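Long-range contacts in aldose 1-epimerase (Escherichia coli, PDB 3NRE), which probably interconverts the alpha and beta anomers of aldose sugars, acting as a galactose mutarotase-like epimerase: residues V42-S47 and H149-L154; F234-D239 and F248-L253. All blocks are in the same frame, centred on the assembly; numbering follows the deposited sequence.

Contact 1 of 2, residues V42-S47 and H149-L154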
loop_
_atom_site.group_PDB
_atom_site.type_symbol
_atom_site.label_atom_id
_atom_site.label_comp_id
_atom_site.label_asym_id
_atom_site.label_seq_id
_atom_site.Cartn_x
_atom_site.Cartn_y
_atom_site.Cartn_z
ATOM N N VAL A 42 14.585 -2.708 -5.697
ATOM C CA VAL A 42 14.310 -1.820 -4.603
ATOM C C VAL A 42 12.821 -1.434 -4.709
ATOM O O VAL A 42 12.354 -0.886 -5.728
ATOM C CB VAL A 42 15.202 -0.569 -4.684
ATOM C CG1 VAL A 42 14.841 0.387 -3.531
ATOM C CG2 VAL A 42 16.740 -0.994 -4.671
ATOM N N ALA A 43 12.074 -1.789 -3.684
ATOM C CA ALA A 43 10.605 -1.635 -3.716
ATOM C C ALA A 43 10.112 -0.210 -3.928
ATOM O O ALA A 43 9.086 0.001 -4.581
ATOM C CB ALA A 43 9.968 -2.250 -2.456
ATOM N N THR A 44 10.842 0.763 -3.395
ATOM C CA THR A 44 10.483 2.173 -3.563
ATOM C C THR A 44 10.730 2.699 -4.978
ATOM O O THR A 44 10.371 3.845 -5.283
ATOM C CB THR A 44 11.196 3.064 -2.526
ATOM O OG1 THR A 44 12.612 2.871 -2.610
ATOM C CG2 THR A 44 10.675 2.740 -1.105
ATOM N N ASP A 45 11.318 1.872 -5.844
ATOM C CA ASP A 45 11.440 2.191 -7.276
ATOM C C ASP A 45 10.399 1.472 -8.127
ATOM O O ASP A 45 10.410 1.651 -9.336
ATOM C CB ASP A 45 12.788 1.784 -7.821
ATOM C CG ASP A 45 13.946 2.575 -7.261
ATOM O OD1 ASP A 45 13.763 3.768 -6.893
ATOM O OD2 ASP A 45 15.067 1.990 -7.309
ATOM N N ALA A 46 9.524 0.696 -7.498
ATOM C CA ALA A 46 8.557 -0.155 -8.222
ATOM C C ALA A 46 7.238 0.571 -8.467
ATOM O O ALA A 46 7.139 1.769 -8.253
ATOM C CB ALA A 46 8.291 -1.418 -7.447
ATOM N N SER A 47 6.260 -0.137 -8.991
ATOM C CA SER A 47 4.907 0.433 -9.222
ATOM C C SER A 47 3.977 0.326 -8.014
ATOM O O SER A 47 3.043 1.112 -7.894
ATOM C CB SER A 47 4.226 -0.300 -10.384
ATOM O OG SER A 47 5.061 -0.299 -11.503
ATOM N N HIS A 149 0.875 -0.121 -1.403
ATOM C CA HIS A 149 1.499 1.163 -1.613
ATOM C C HIS A 149 1.713 1.420 -3.093
ATOM O O HIS A 149 2.842 1.330 -3.594
ATOM C CB HIS A 149 2.783 1.192 -0.789
ATOM C CG HIS A 149 3.422 2.528 -0.666
ATOM N ND1 HIS A 149 4.006 3.167 -1.734
ATOM C CD2 HIS A 149 3.688 3.298 0.417
ATOM C CE1 HIS A 149 4.577 4.292 -1.325
ATOM N NE2 HIS A 149 4.415 4.381 -0.018
ATOM N N PRO A 150 0.624 1.698 -3.830
ATOM C CA PRO A 150 0.779 1.955 -5.261
ATOM C C PRO A 150 1.246 3.363 -5.566
ATOM O O PRO A 150 0.845 4.329 -4.886
ATOM C CB PRO A 150 -0.625 1.671 -5.817
ATOM C CG PRO A 150 -1.524 1.923 -4.687
ATOM C CD PRO A 150 -0.797 1.630 -3.444
ATOM N N TYR A 151 2.040 3.465 -6.622
ATOM C CA TYR A 151 2.518 4.700 -7.156
ATOM C C TYR A 151 1.793 4.991 -8.464
ATOM O O TYR A 151 1.904 4.214 -9.430
ATOM C CB TYR A 151 4.001 4.605 -7.476
ATOM C CG TYR A 151 4.929 4.445 -6.272
ATOM C CD1 TYR A 151 5.150 3.184 -5.701
ATOM C CD2 TYR A 151 5.612 5.526 -5.753
ATOM C CE1 TYR A 151 6.032 3.043 -4.607
ATOM C CE2 TYR A 151 6.502 5.363 -4.690
ATOM C CZ TYR A 151 6.669 4.149 -4.127
ATOM O OH TYR A 151 7.556 3.987 -3.070
ATOM N N PHE A 152 1.056 6.101 -8.511
ATOM C CA PHE A 152 0.317 6.492 -9.715
ATOM C C PHE A 152 1.005 7.644 -10.439
ATOM O O PHE A 152 1.595 8.505 -9.814
ATOM C CB PHE A 152 -1.063 6.988 -9.324
ATOM C CG PHE A 152 -1.931 5.940 -8.707
ATOM C CD1 PHE A 152 -2.649 5.076 -9.517
ATOM C CD2 PHE A 152 -1.990 5.785 -7.351
ATOM C CE1 PHE A 152 -3.431 4.068 -8.973
ATOM C CE2 PHE A 152 -2.809 4.795 -6.788
ATOM C CZ PHE A 152 -3.546 3.949 -7.603
ATOM N N PRO A 153 0.853 7.724 -11.785
ATOM C CA PRO A 153 1.378 8.836 -12.539
ATOM C C PRO A 153 0.705 10.111 -12.050
ATOM O O PRO A 153 -0.461 10.088 -11.692
ATOM C CB PRO A 153 0.959 8.546 -13.977
ATOM C CG PRO A 153 0.435 7.117 -13.938
ATOM C CD PRO A 153 0.140 6.732 -12.601
ATOM N N LEU A 154 1.433 11.198 -12.074
ATOM C CA LEU A 154 0.833 12.496 -11.721
ATOM C C LEU A 154 0.995 13.501 -12.815
ATOM O O LEU A 154 2.102 13.719 -13.297
ATOM C CB LEU A 154 1.505 13.045 -10.450
ATOM C CG LEU A 154 0.994 14.339 -9.833
ATOM C CD1 LEU A 154 -0.498 14.248 -9.499
ATOM C CD2 LEU A 154 1.764 14.732 -8.548
#
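Tyr151 and Ser47 carry this contact, with Thr44 at its outer end. The backbone N of Tyr151 gives a nearly straight hydrogen bond to Ser47 O, 2.9 Å long with 174° at the hydrogen. The same oxygen takes a CA-H...O contact from Pro150 CA at 3.6 Å. CB of Ser47 points away from strand 149-153, and its OG bonds to Arg35 O. Tyr151 has CG anti to its carbonyl carbon (chi1 -67°). The ring runs beside residues 44-46. Ser47 O lies at the ring edge, near its plane. Ala46 O lies obliquely to the ring, 3.5 Å from Tyr151 CD1. The far end of the ring reaches the 3-10 turn 43-45, where Tyr151 OH packs 3.5 Å from Thr44 CA. Arg35 bonds to Thr44 O and Ala46 O and also makes a cation-pi contact with the ring. An alanine here in place of Tyr151 would probably open a gap beside residues 44-46 and cost Arg35 one of its two aromatic partners. His149 NE2 bonds a PEG molecule, probably from the crystallisation liquor, next to Tyr151; such molecules often mark pockets. The contact joins the loop leading into strand 48-51 to strand 142-153, within the beta-sandwich fold of the galactose mutarotase family.

Contact 2 of 2, residues F234-D239 and F248-L253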
loop_
_atom_site.group_PDB
_atom_site.type_symbol
_atom_site.label_atom_id
_atom_site.label_comp_id
_atom_site.label_asym_id
_atom_site.label_seq_id
_atom_site.Cartn_x
_atom_site.Cartn_y
_atom_site.Cartn_z
ATOM N N PHE A 234 -3.319 6.576 3.058
ATOM C CA PHE A 234 -2.284 7.606 3.083
ATOM C C PHE A 234 -2.124 8.215 1.690
ATOM O O PHE A 234 -2.307 7.563 0.679
ATOM C CB PHE A 234 -0.907 7.033 3.564
ATOM C CG PHE A 234 -0.601 7.258 5.045
ATOM C CD1 PHE A 234 -1.246 6.493 6.020
ATOM C CD2 PHE A 234 0.311 8.207 5.462
ATOM C CE1 PHE A 234 -0.988 6.694 7.370
ATOM C CE2 PHE A 234 0.562 8.382 6.803
ATOM C CZ PHE A 234 -0.063 7.634 7.747
ATOM N N ILE A 235 -1.798 9.485 1.643
ATOM C CA ILE A 235 -1.437 10.157 0.415
ATOM C C ILE A 235 0.027 10.547 0.581
ATOM O O ILE A 235 0.422 11.126 1.621
ATOM C CB ILE A 235 -2.223 11.449 0.179
ATOM C CG1 ILE A 235 -3.712 11.175 0.017
ATOM C CG2 ILE A 235 -1.686 12.225 -1.042
ATOM C CD1 ILE A 235 -4.093 10.249 -1.181
ATOM N N PHE A 236 0.806 10.268 -0.458
ATOM C CA PHE A 236 2.170 10.719 -0.580
ATOM C C PHE A 236 2.368 11.533 -1.858
ATOM O O PHE A 236 2.029 11.069 -2.948
ATOM C CB PHE A 236 3.136 9.500 -0.558
ATOM C CG PHE A 236 4.554 9.916 -0.610
ATOM C CD1 PHE A 236 5.054 10.725 0.378
ATOM C CD2 PHE A 236 5.369 9.557 -1.641
ATOM C CE1 PHE A 236 6.346 11.159 0.340
ATOM C CE2 PHE A 236 6.695 10.000 -1.701
ATOM C CZ PHE A 236 7.186 10.785 -0.704
ATOM N N VAL A 237 2.910 12.744 -1.707
ATOM C CA VAL A 237 3.452 13.585 -2.778
ATOM C C VAL A 237 4.834 13.974 -2.277
ATOM O O VAL A 237 4.992 14.445 -1.145
ATOM C CB VAL A 237 2.649 14.857 -3.035
ATOM C CG1 VAL A 237 3.273 15.649 -4.209
ATOM C CG2 VAL A 237 1.204 14.505 -3.316
ATOM N N SER A 238 5.834 13.782 -3.113
ATOM C CA SER A 238 7.211 14.113 -2.725
ATOM C C SER A 238 7.559 15.602 -2.955
ATOM O O SER A 238 6.673 16.426 -3.144
ATOM C CB SER A 238 8.150 13.119 -3.432
ATOM O OG SER A 238 9.443 13.070 -2.852
ATOM N N ASP A 239 8.829 15.988 -2.894
ATOM C CA ASP A 239 9.246 17.389 -3.144
ATOM C C ASP A 239 10.661 17.382 -3.695
ATOM O O ASP A 239 11.467 16.536 -3.269
ATOM C CB ASP A 239 9.218 18.207 -1.841
ATOM C CG ASP A 239 9.619 19.692 -2.046
ATOM O OD1 ASP A 239 9.156 20.327 -2.999
ATOM O OD2 ASP A 239 10.381 20.228 -1.220
ATOM N N PHE A 248 7.207 15.964 -9.647
ATOM C CA PHE A 248 5.758 15.821 -9.441
ATOM C C PHE A 248 5.186 14.912 -10.532
ATOM O O PHE A 248 4.143 15.198 -11.105
ATOM C CB PHE A 248 5.050 17.204 -9.446
ATOM C CG PHE A 248 5.417 18.073 -8.270
ATOM C CD1 PHE A 248 4.981 17.762 -7.006
ATOM C CD2 PHE A 248 6.203 19.216 -8.447
ATOM C CE1 PHE A 248 5.325 18.543 -5.914
ATOM C CE2 PHE A 248 6.565 20.013 -7.358
ATOM C CZ PHE A 248 6.120 19.682 -6.088
ATOM N N ASP A 249 5.880 13.815 -10.802
ATOM C CA ASP A 249 5.523 12.893 -11.872
ATOM C C ASP A 249 4.787 11.664 -11.326
ATOM O O ASP A 249 4.325 10.833 -12.112
ATOM C CB ASP A 249 6.787 12.465 -12.657
ATOM C CG ASP A 249 7.940 12.068 -11.741
ATOM O OD1 ASP A 249 8.437 12.903 -10.899
ATOM O OD2 ASP A 249 8.376 10.897 -11.867
ATOM N N PHE A 250 4.729 11.519 -9.992
ATOM C CA PHE A 250 3.910 10.496 -9.328
ATOM C C PHE A 250 3.424 10.912 -7.964
ATOM O O PHE A 250 3.896 11.849 -7.366
ATOM C CB PHE A 250 4.640 9.141 -9.155
ATOM C CG PHE A 250 5.781 9.189 -8.125
ATOM C CD1 PHE A 250 5.527 9.033 -6.761
ATOM C CD2 PHE A 250 7.067 9.512 -8.533
ATOM C CE1 PHE A 250 6.609 9.122 -5.804
ATOM C CE2 PHE A 250 8.123 9.579 -7.571
ATOM C CZ PHE A 250 7.850 9.404 -6.253
ATOM N N PHE A 251 2.447 10.176 -7.496
ATOM C CA PHE A 251 1.930 10.294 -6.116
ATOM C C PHE A 251 1.466 8.925 -5.696
ATOM O O PHE A 251 1.321 8.049 -6.512
ATOM C CB PHE A 251 0.746 11.270 -5.997
ATOM C CG PHE A 251 -0.538 10.732 -6.546
ATOM C CD1 PHE A 251 -0.772 10.751 -7.926
ATOM C CD2 PHE A 251 -1.516 10.186 -5.697
ATOM C CE1 PHE A 251 -1.967 10.239 -8.458
ATOM C CE2 PHE A 251 -2.700 9.684 -6.210
ATOM C CZ PHE A 251 -2.930 9.713 -7.607
ATOM N N CYS A 252 1.260 8.730 -4.393
ATOM C CA CYS A 252 0.750 7.460 -3.866
ATOM C C CYS A 252 -0.558 7.670 -3.164
ATOM O O CYS A 252 -0.772 8.671 -2.482
ATOM C CB CYS A 252 1.706 6.840 -2.883
ATOM S SG CYS A 252 3.347 6.646 -3.545
ATOM N N LEU A 253 -1.459 6.709 -3.342
ATOM C CA LEU A 253 -2.705 6.642 -2.545
ATOM C C LEU A 253 -2.670 5.234 -2.021
ATOM O O LEU A 253 -2.814 4.282 -2.793
ATOM C CB LEU A 253 -3.971 6.913 -3.368
ATOM C CG LEU A 253 -5.256 7.025 -2.549
ATOM C CD1 LEU A 253 -6.336 7.794 -3.344
ATOM C CD2 LEU A 253 -5.789 5.644 -2.062
#
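The sulfur of Cys252 sits at the edge of the Phe236 ring, a Cys sulfur-aromatic contact. Cys252 SG is 5.3 Å from the centroid of the Phe236 ring and 81° off the ring normal. The nearest ring atom to Cys252 SG is Phe236 CD2, at 4.0 Å. The two residues are also a hydrogen-bonded antiparallel pair. Phe236 N bonds to Cys252 O at 3.0 Å, and Cys252 N returns a bond to Phe236 O at 2.9 Å. Phe236 has CG anti to its backbone N (chi1 -177°). Farther out on the ring, Phe236 CE2 meets Phe250 CE1 at 4.2 Å. Trp199 meets the Phe236 ring edge-to-face.

On the opposite face of the sheet, Ile235 and Leu253 form a non-hydrogen-bonded pair. Ile235 CD1 packs against Leu253 CG at 3.7 Å. Val237 lies farther along the strand and crosses Phe248 at about a right angle. Val237 CG1 lies at the Phe248 ring edge, 3.9 Å from Phe248 CD1. Beyond the strand end, Ser238 O lies 3.7 Å from Phe248 CE1. This oxygen is buried without a polar partner. Residues 238-249 connect the strands, giving an antiparallel beta hairpin with a long connection inside the beta-sandwich of the galactose mutarotase family.

Overall arrangement
Both contacts are largely buried and lie on the same side of the chain's centre, with their centres about 9 Å apart. They share one antiparallel sheet, in which strands 142-153 and 250-256 are neighbours. Phe152 N probably bonds to Phe251 O, and Leu154 N to Asp249 O, so the two contacts meet directly. Tyr151 and Phe250 also meet edge-to-face, and Arg35 makes cation-pi contacts with both rings. Contact 1 ties a loop to a distant strand by a single backbone bond; against segment 42-47, its tyrosine ring meets mainly backbone atoms. Contact 2 joins sequence-near strands, buries more surface, and combines reciprocal backbone hydrogen bonds with apolar and aromatic side-chain packing.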